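Local coordinates for phosphoribosylformylglycinamidine cyclo-ligase (Thermus thermophilus HB8, PDB 5AVM), which probably catalyses the ATP-dependent ring closure of formylglycinamidine ribonucleotide to aminoimidazole ribonucleotide, a step of de novo purine biosynthesis, at residues L304-E307 and A308-A312; L249-N252 and L253-L257. All blocks are in the same frame, centred on the assembly; numbering follows the deposited sequence.

Interaction 1: L304-E307 and A308-A312; sequences LPQE and AAEEA
Leu304 holds CG between its own backbone N and carbonyl carbon (chi1 47°), a turn that folds the isobutyl group back under the first turn of the helix that follows it. Its two methyls divide the work: CD2 lies 3.7 Å from Ala308 CB, while CD1 is 3.6 Å from Ala309 CB. Alanine suits both positions, because a lone methyl lets the leucine come close to the helix backbone. Ala309 also packs on Ala176 and Leu178 of strand 176-181, which puts this face of the helix on the sheet, while Leu304 touches Leu238 of a loop. Pro305 is the N-cap. Its ring has no N-H to offer, which costs nothing just ahead of a helix, and its carbonyl takes two weak bonds, one from Ala308 N and a longer one from Ala309 N. Further on, Glu311 N bonds to Glu307 O at 3.2 Å and nearly straight (168° at the hydrogen). The outer face carries the glutamates: Glu307 OE1 and Glu311 OE1, one turn apart, are 3.9 Å from each other. Such a pair probably repels mildly, though carboxylates in the first turns of a helix should be favoured by its dipole.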
loop_
_atom_site.group_PDB
_atom_site.type_symbol
_atom_site.label_atom_id
_atom_site.label_comp_id
_atom_site.label_asym_id
_atom_site.label_seq_id
_atom_site.Cartn_x
_atom_site.Cartn_y
_atom_site.Cartn_z
ATOM N N LEU B 304 25.155 13.844 11.682
ATOM C CA LEU B 304 26.330 13.038 11.975
ATOM C C LEU B 304 27.448 13.890 12.583
ATOM O O LEU B 304 27.405 15.122 12.509
ATOM C CB LEU B 304 26.826 12.384 10.675
ATOM C CG LEU B 304 26.962 13.260 9.410
ATOM C CD1 LEU B 304 27.789 14.500 9.674
ATOM C CD2 LEU B 304 27.609 12.452 8.311
ATOM N N PRO B 305 28.463 13.244 13.198
ATOM C CA PRO B 305 29.586 13.976 13.800
ATOM C C PRO B 305 30.192 14.951 12.786
ATOM O O PRO B 305 30.114 14.718 11.580
ATOM C CB PRO B 305 30.548 12.856 14.183
ATOM C CG PRO B 305 29.617 11.765 14.582
ATOM C CD PRO B 305 28.579 11.800 13.476
ATOM N N GLN B 306 30.794 16.033 13.264
ATOM C CA GLN B 306 31.377 17.018 12.358
ATOM C C GLN B 306 32.413 16.443 11.386
ATOM O O GLN B 306 32.408 16.782 10.204
ATOM C CB GLN B 306 32.004 18.168 13.149
ATOM C CG GLN B 306 32.524 19.296 12.267
ATOM C CD GLN B 306 31.410 20.091 11.593
ATOM O OE1 GLN B 306 31.550 20.529 10.448
ATOM N NE2 GLN B 306 30.305 20.295 12.308
ATOM N N GLU B 307 33.290 15.570 11.874
ATOM C CA GLU B 307 34.321 14.978 11.022
ATOM C C GLU B 307 33.757 14.104 9.915
ATOM O O GLU B 307 34.335 14.023 8.830
ATOM C CB GLU B 307 35.301 14.148 11.860
ATOM C CG GLU B 307 36.452 13.495 11.064
ATOM C CD GLU B 307 36.152 12.066 10.605
ATOM O OE1 GLU B 307 35.234 11.871 9.782
ATOM O OE2 GLU B 307 36.843 11.133 11.070
ATOM N N ALA B 308 32.635 13.446 10.198
ATOM C CA ALA B 308 31.996 12.554 9.232
ATOM C C ALA B 308 31.496 13.309 8.010
ATOM O O ALA B 308 31.647 12.841 6.881
ATOM C CB ALA B 308 30.850 11.795 9.895
ATOM N N ALA B 309 30.898 14.473 8.237
ATOM C CA ALA B 309 30.400 15.299 7.146
ATOM C C ALA B 309 31.555 15.564 6.178
ATOM O O ALA B 309 31.418 15.394 4.965
ATOM C CB ALA B 309 29.863 16.610 7.693
ATOM N N GLU B 310 32.696 15.970 6.734
ATOM C CA GLU B 310 33.895 16.256 5.948
ATOM C C GLU B 310 34.262 15.093 5.036
ATOM O O GLU B 310 34.404 15.266 3.827
ATOM C CB GLU B 310 35.080 16.564 6.877
ATOM C CG GLU B 310 35.368 18.046 7.100
ATOM C CD GLU B 310 34.222 18.779 7.769
ATOM O OE1 GLU B 310 33.808 18.357 8.869
ATOM O OE2 GLU B 310 33.739 19.781 7.197
ATOM N N GLU B 311 34.424 13.912 5.624
ATOM C CA GLU B 311 34.779 12.708 4.873
ATOM C C GLU B 311 33.709 12.391 3.826
ATOM O O GLU B 311 33.996 11.818 2.772
ATOM C CB GLU B 311 34.949 11.527 5.844
ATOM C CG GLU B 311 35.081 10.153 5.183
ATOM C CD GLU B 311 35.200 9.008 6.195
ATOM O OE1 GLU B 311 34.480 9.028 7.221
ATOM O OE2 GLU B 311 36.005 8.081 5.957
ATOM N N ALA B 312 32.476 12.782 4.132
ATOM C CA ALA B 312 31.346 12.548 3.242
ATOM C C ALA B 312 31.327 13.504 2.048
ATOM O O ALA B 312 31.151 13.077 0.911
ATOM C CB ALA B 312 30.043 12.666 4.028
#

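Interaction 2: L249-N252 and L253-L257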
loop_
_atom_site.group_PDB
_atom_site.type_symbol
_atom_site.label_atom_id
_atom_site.label_comp_id
_atom_site.label_asym_id
_atom_site.label_seq_id
_atom_site.Cartn_x
_atom_site.Cartn_y
_atom_site.Cartn_z
ATOM N N LEU B 249 11.070 20.756 5.695
ATOM C CA LEU B 249 12.160 20.648 6.647
ATOM C C LEU B 249 11.654 20.708 8.092
ATOM O O LEU B 249 12.059 19.901 8.928
ATOM C CB LEU B 249 13.153 21.788 6.402
ATOM C CG LEU B 249 14.592 21.751 6.923
ATOM C CD1 LEU B 249 15.138 23.175 6.884
ATOM C CD2 LEU B 249 14.667 21.224 8.340
ATOM N N PRO B 250 10.766 21.674 8.406
ATOM C CA PRO B 250 10.205 21.851 9.754
ATOM C C PRO B 250 9.583 20.622 10.403
ATOM O O PRO B 250 9.823 20.344 11.577
ATOM C CB PRO B 250 9.179 22.961 9.556
ATOM C CG PRO B 250 9.814 23.798 8.505
ATOM C CD PRO B 250 10.298 22.754 7.518
ATOM N N GLU B 251 8.778 19.894 9.643
ATOM C CA GLU B 251 8.122 18.710 10.175
ATOM C C GLU B 251 9.041 17.500 10.236
ATOM O O GLU B 251 9.172 16.852 11.272
ATOM C CB GLU B 251 6.908 18.360 9.320
ATOM C CG GLU B 251 6.227 17.076 9.738
ATOM C CD GLU B 251 5.275 16.569 8.687
ATOM O OE1 GLU B 251 4.284 17.276 8.382
ATOM O OE2 GLU B 251 5.525 15.461 8.159
ATOM N N ASN B 252 9.686 17.215 9.113
ATOM C CA ASN B 252 10.559 16.060 8.982
ATOM C C ASN B 252 11.882 16.008 9.736
ATOM O O ASN B 252 12.287 14.936 10.184
ATOM C CB ASN B 252 10.794 15.811 7.500
ATOM C CG ASN B 252 9.511 15.522 6.772
ATOM O OD1 ASN B 252 8.900 14.481 6.976
ATOM N ND2 ASN B 252 9.077 16.449 5.937
ATOM N N LEU B 253 12.566 17.133 9.887
ATOM C CA LEU B 253 13.841 17.086 10.590
ATOM C C LEU B 253 13.696 16.754 12.076
ATOM O O LEU B 253 14.374 15.867 12.582
ATOM C CB LEU B 253 14.615 18.404 10.433
ATOM C CG LEU B 253 16.062 18.313 9.911
ATOM C CD1 LEU B 253 16.774 19.606 10.261
ATOM C CD2 LEU B 253 16.823 17.130 10.518
ATOM N N PRO B 254 12.813 17.462 12.796
ATOM C CA PRO B 254 12.648 17.175 14.227
ATOM C C PRO B 254 12.411 15.704 14.582
ATOM O O PRO B 254 12.627 15.297 15.726
ATOM C CB PRO B 254 11.474 18.068 14.616
ATOM C CG PRO B 254 11.696 19.271 13.750
ATOM C CD PRO B 254 12.029 18.649 12.407
ATOM N N ARG B 255 11.974 14.912 13.603
ATOM C CA ARG B 255 11.703 13.484 13.814
ATOM C C ARG B 255 12.989 12.695 14.054
ATOM O O ARG B 255 13.011 11.751 14.850
ATOM C CB ARG B 255 11.001 12.890 12.595
ATOM C CG ARG B 255 9.882 13.724 12.040
ATOM C CD ARG B 255 8.535 13.364 12.611
ATOM N NE ARG B 255 7.499 13.746 11.661
ATOM C CZ ARG B 255 7.339 13.172 10.471
ATOM N NH1 ARG B 255 8.144 12.181 10.095
ATOM N NH2 ARG B 255 6.394 13.600 9.646
ATOM N N ALA B 256 14.048 13.087 13.345
ATOM C CA ALA B 256 15.351 12.442 13.439
ATOM C C ALA B 256 16.152 12.974 14.620
ATOM O O ALA B 256 17.309 12.603 14.804
ATOM C CB ALA B 256 16.133 12.661 12.146
ATOM N N LEU B 257 15.537 13.841 15.417
ATOM C CA LEU B 257 16.216 14.425 16.568
ATOM C C LEU B 257 15.565 14.062 17.899
ATOM O O LEU B 257 14.344 14.140 18.058
ATOM C CB LEU B 257 16.272 15.949 16.425
ATOM C CG LEU B 257 16.892 16.490 15.136
ATOM C CD1 LEU B 257 16.801 17.997 15.154
ATOM C CD2 LEU B 257 18.339 16.046 15.000
#
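Leu249 and Leu253 run alongside each other in the same direction, one turn apart in and just after helix 248-252 of the C-terminal AIR synthase domain. Leu249 CD2 comes to 3.3 Å from Leu253 CD1, closer than two methyls normally pack. Both leucines are buried on Val330, and branched apolar chains suit this side because it faces the strands: Leu249 also meets Leu298 and Val265, Leu253 meets Val301 and Ala263. Behind them the Leu253 N-H bonds to Leu249 O (3.0 Å, 163° at the hydrogen). Pro254 cannot continue this pattern, having no N-H; its CD and CG sit against Pro250 O instead. Arg255 N makes a weak bond to Asn252 O. On the outer side, Glu251 reaches out with its chain extended beyond CG, whereas Arg255 bends at chi2 (-92°) to meet it, and their carboxylate and guanidinium planes are 22° apart. The Asn252 amide is turned much more steeply to that guanidinium, and its ND2 bonds to Gly248 O, within the helix, and to Gly246 O, just before it. The salt bridge itself is short: Glu251 OE2 approaches the guanidinium at its edge, 2.5 Å from Arg255 NH2.

Overall arrangement
Interaction 2 comes first along the chain and interaction 1 follows it, both inside the C-terminal AIR synthase domain. Their centres are about 20 Å apart and their nearest atoms about 8 Å, so the two do not touch. What joins them is the six-stranded mixed sheet. Strand 298-304 packs against 249-257 through Leu298, Val301 and Val303, and its last residue opens interaction 1, where helix 306-313 lies against the neighbouring strand 176-181. One contact lies on and just after a short helix, the other at the start of one. With strand 298-304 as the shared element, the two helices are set against one sheet of the domain at different places. Neither is touched by the other subunit of the dimer.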